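Local coordinates for putative drug/sodium antiporter (Escherichia coli, PDB 4Z3N), which is a MATE-family membrane transporter of the genotoxin colibactin, and by family resemblance probably works as an ion-coupled antiporter, at residues Asn287-Ala290 and Ala291-Leu294; Leu361-Val365 and Val366-Asp370. All blocks are in the same frame, centred on the assembly; numbering follows the deposited sequence.

Both contacts lie within the second MatE domain, on the same side of the chain's centre, with their own centres about 9 Å apart. Contact 1 is the first turns of helix 286-322; contact 2 is the loop that ends in the N-terminal turn of helix 366-379. They meet directly, and all by packing: Leu294 CD1 lies 3.7 Å from Thr363 CG2, Ala290 CB 3.8 Å from Val368 CG2, and Ala291 CB 3.4 Å from Val368 O. The Phe292 side chain of contact 1 lies about 4 Å from a bound monoolein, whereas the side chain of Ser369 in contact 2 is about 14 Å from one.

Contact 1. Residues Asn287-Ala290 and Ala291-Leu294; sequences NAMA and AFTL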
# COMPACT_ATOMS: atom_id res chain seq x y z
N ASN A 287 10.73 -19.60 16.95
CA ASN A 287 11.41 -18.35 17.32
C ASN A 287 11.60 -17.41 16.10
O ASN A 287 11.47 -16.18 16.22
CB ASN A 287 12.77 -18.64 17.96
CG ASN A 287 12.66 -19.42 19.27
OD1 ASN A 287 12.10 -18.94 20.25
ND2 ASN A 287 13.24 -20.63 19.29
N ALA A 288 11.89 -18.00 14.95
CA ALA A 288 11.99 -17.25 13.70
C ALA A 288 10.66 -16.56 13.36
O ALA A 288 10.63 -15.46 12.80
CB ALA A 288 12.41 -18.16 12.57
N MET A 289 9.55 -17.21 13.73
CA MET A 289 8.25 -16.61 13.52
C MET A 289 8.05 -15.42 14.46
O MET A 289 7.49 -14.40 14.06
CB MET A 289 7.13 -17.64 13.70
CG MET A 289 5.74 -17.06 13.49
SD MET A 289 5.46 -16.49 11.80
CE MET A 289 5.12 -14.75 12.09
N ALA A 290 8.53 -15.55 15.69
CA ALA A 290 8.55 -14.42 16.62
C ALA A 290 9.50 -13.30 16.15
O ALA A 290 9.18 -12.11 16.29
CB ALA A 290 8.92 -14.89 18.01
N ALA A 291 10.66 -13.68 15.60
CA ALA A 291 11.61 -12.69 15.06
C ALA A 291 10.97 -11.80 13.98
O ALA A 291 11.05 -10.57 14.05
CB ALA A 291 12.85 -13.39 14.51
N PHE A 292 10.33 -12.44 13.01
CA PHE A 292 9.62 -11.75 11.94
C PHE A 292 8.57 -10.79 12.47
O PHE A 292 8.36 -9.72 11.90
CB PHE A 292 8.97 -12.79 11.02
CG PHE A 292 8.30 -12.22 9.81
CD1 PHE A 292 8.79 -11.09 9.19
CD2 PHE A 292 7.19 -12.85 9.27
CE1 PHE A 292 8.17 -10.58 8.05
CE2 PHE A 292 6.56 -12.35 8.14
CZ PHE A 292 7.04 -11.21 7.53
N THR A 293 7.90 -11.16 13.55
CA THR A 293 6.90 -10.28 14.15
C THR A 293 7.56 -8.98 14.63
O THR A 293 6.95 -7.92 14.61
CB THR A 293 6.16 -10.95 15.34
OG1 THR A 293 5.47 -12.13 14.89
CG2 THR A 293 5.15 -9.99 15.93
N LEU A 294 8.82 -9.06 15.05
CA LEU A 294 9.55 -7.88 15.49
C LEU A 294 10.08 -7.05 14.30
O LEU A 294 9.97 -5.82 14.30
CB LEU A 294 10.71 -8.29 16.40
CG LEU A 294 10.38 -8.86 17.79
CD1 LEU A 294 11.65 -9.27 18.50
CD2 LEU A 294 9.62 -7.86 18.66
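The opening turns of the long helix 286-322 bring Met289 against Phe292 and Thr293, three and four residues further along. The thioether chain leaves with CG anti to the backbone N, then bends at its next two torsions, which carries the terminal methyl forward along the helix. Met289 CE ends 4.0 Å from CD2 of Phe292, approaching the ring obliquely, and 3.9 Å from Thr293 OG1, so the methyl packs beside both the aromatic ring and the hydroxyl.

Thr293 also turns its hydroxyl to the preceding turn. With the hydroxyl beside the residue's own backbone N (chi1 -60°), Thr293 OG1 donates to Met289 O at 3.1 Å, from a position tilted 22° out of the carbonyl plane. The same carbonyl receives a weak bond from Thr293 N, and is therefore gripped twice by a single residue. This is the familiar i to i-4 hydroxyl-to-carbonyl bond of membrane helices, laid over regular alpha-helical backbone pairing: Ala291 N donates to Asn287 O at 2.7 Å and Phe292 N to Ala288 O at 3.0 Å, the latter nearly straight (171°). Leu294 N to Ala290 O is weak.

Tyr277 meets the Phe292 ring edge-to-face, and helix 250-284, to which it belongs, also packs on Met289 through Asn278 and Val282. The small side chains of Ala288 and Ala291 touch Tyr371 of helix 366-379.

Contact 2. Residues Leu361-Val365 and Val366-Asp370; sequences LFTRV and VAVSD
Val365 is the residue most covered here, and it works through both its carbonyl and its side chain. It occupies the N-cap position of helix 366-379, where its backbone O takes Ser369 N at 3.2 Å, a bond lying in the carbonyl plane with an N-H...O angle of 153°; Val368 N adds a weak second bond to the same oxygen. Its isopropyl group crosses that of Val368, Val365 CG1 standing 4.1 Å from Val368 CG2.

Thr363 approaches the first turn with its methyl. Thr363 CG2 sits 3.8 Å from Val368 CG1 and likewise 3.8 Å from Ser369 CB, touching two consecutive residues of the helix. The hydroxyl of Thr363 serves the loop as an acceptor: chi1 of 168° sets OG1 opposite the residue's own N, and there Thr363 OG1 accepts from Val365 N at 3.0 Å. That bond closes an ST turn, which bends the chain just ahead of the helix and links the residue packing on the first turn to the residue at the N-cap position.

Val368 is the buried partner of both. Its two methyls divide the work, CG1 meeting Thr363 and CG2 meeting Val365, while Val368 CB rests 3.4 Å from Val365 O. Beyond this turn, Val368 also packs on Asn287 and Leu294 of helix 286-322.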
# COMPACT_ATOMS: atom_id res chain seq x y z
N LEU A 361 17.04 -5.44 22.70
CA LEU A 361 16.17 -4.58 23.51
C LEU A 361 14.69 -4.94 23.39
O LEU A 361 13.90 -4.59 24.26
CB LEU A 361 16.34 -3.11 23.11
CG LEU A 361 17.75 -2.52 23.01
CD1 LEU A 361 17.66 -1.10 22.50
CD2 LEU A 361 18.49 -2.59 24.33
N PHE A 362 14.30 -5.56 22.29
CA PHE A 362 12.89 -5.88 22.05
C PHE A 362 12.43 -7.20 22.68
O PHE A 362 11.22 -7.44 22.87
CB PHE A 362 12.61 -5.87 20.54
CG PHE A 362 12.61 -4.48 19.94
CD1 PHE A 362 12.70 -3.36 20.75
CD2 PHE A 362 12.49 -4.30 18.56
CE1 PHE A 362 12.69 -2.08 20.22
CE2 PHE A 362 12.47 -3.01 18.02
CZ PHE A 362 12.57 -1.90 18.85
N THR A 363 13.39 -8.07 22.97
CA THR A 363 13.10 -9.40 23.48
C THR A 363 14.26 -9.90 24.31
O THR A 363 15.41 -9.57 24.03
CB THR A 363 12.82 -10.41 22.36
OG1 THR A 363 12.82 -11.74 22.91
CG2 THR A 363 13.90 -10.33 21.29
N ARG A 364 13.95 -10.68 25.34
CA ARG A 364 14.98 -11.34 26.14
C ARG A 364 15.34 -12.74 25.63
O ARG A 364 16.37 -13.28 26.02
CB ARG A 364 14.54 -11.42 27.60
CG ARG A 364 14.63 -10.10 28.33
CD ARG A 364 14.48 -10.29 29.84
NE ARG A 364 14.37 -9.01 30.54
CZ ARG A 364 13.24 -8.34 30.69
NH1 ARG A 364 12.10 -8.82 30.18
NH2 ARG A 364 13.23 -7.18 31.34
N VAL A 365 14.52 -13.32 24.75
CA VAL A 365 14.81 -14.65 24.22
C VAL A 365 15.84 -14.51 23.09
O VAL A 365 15.56 -13.87 22.06
CB VAL A 365 13.53 -15.35 23.70
CG1 VAL A 365 13.82 -16.78 23.30
CG2 VAL A 365 12.44 -15.30 24.75
N VAL A 366 17.03 -15.08 23.26
CA VAL A 366 18.13 -14.67 22.40
C VAL A 366 18.08 -15.37 21.05
O VAL A 366 18.62 -14.87 20.06
CB VAL A 366 19.50 -14.91 23.07
CG1 VAL A 366 19.41 -14.51 24.52
CG2 VAL A 366 19.92 -16.35 22.93
N ALA A 367 17.40 -16.51 21.00
CA ALA A 367 17.13 -17.15 19.73
C ALA A 367 16.25 -16.22 18.87
O ALA A 367 16.41 -16.16 17.65
CB ALA A 367 16.46 -18.49 19.93
N VAL A 368 15.32 -15.50 19.51
CA VAL A 368 14.45 -14.61 18.78
C VAL A 368 15.18 -13.36 18.26
O VAL A 368 14.94 -12.94 17.13
CB VAL A 368 13.24 -14.18 19.62
CG1 VAL A 368 12.52 -12.98 18.96
CG2 VAL A 368 12.29 -15.35 19.78
N SER A 369 16.07 -12.79 19.06
CA SER A 369 16.82 -11.63 18.59
C SER A 369 17.95 -12.06 17.65
O SER A 369 18.41 -11.28 16.82
CB SER A 369 17.37 -10.82 19.77
OG SER A 369 18.68 -11.26 20.10
N ASP A 370 18.38 -13.31 17.76
CA ASP A 370 19.36 -13.83 16.81
C ASP A 370 18.76 -14.04 15.42
O ASP A 370 19.37 -13.71 14.40
CB ASP A 370 19.98 -15.14 17.31
CG ASP A 370 21.11 -14.91 18.27
OD1 ASP A 370 21.49 -13.73 18.47
OD2 ASP A 370 21.64 -15.90 18.81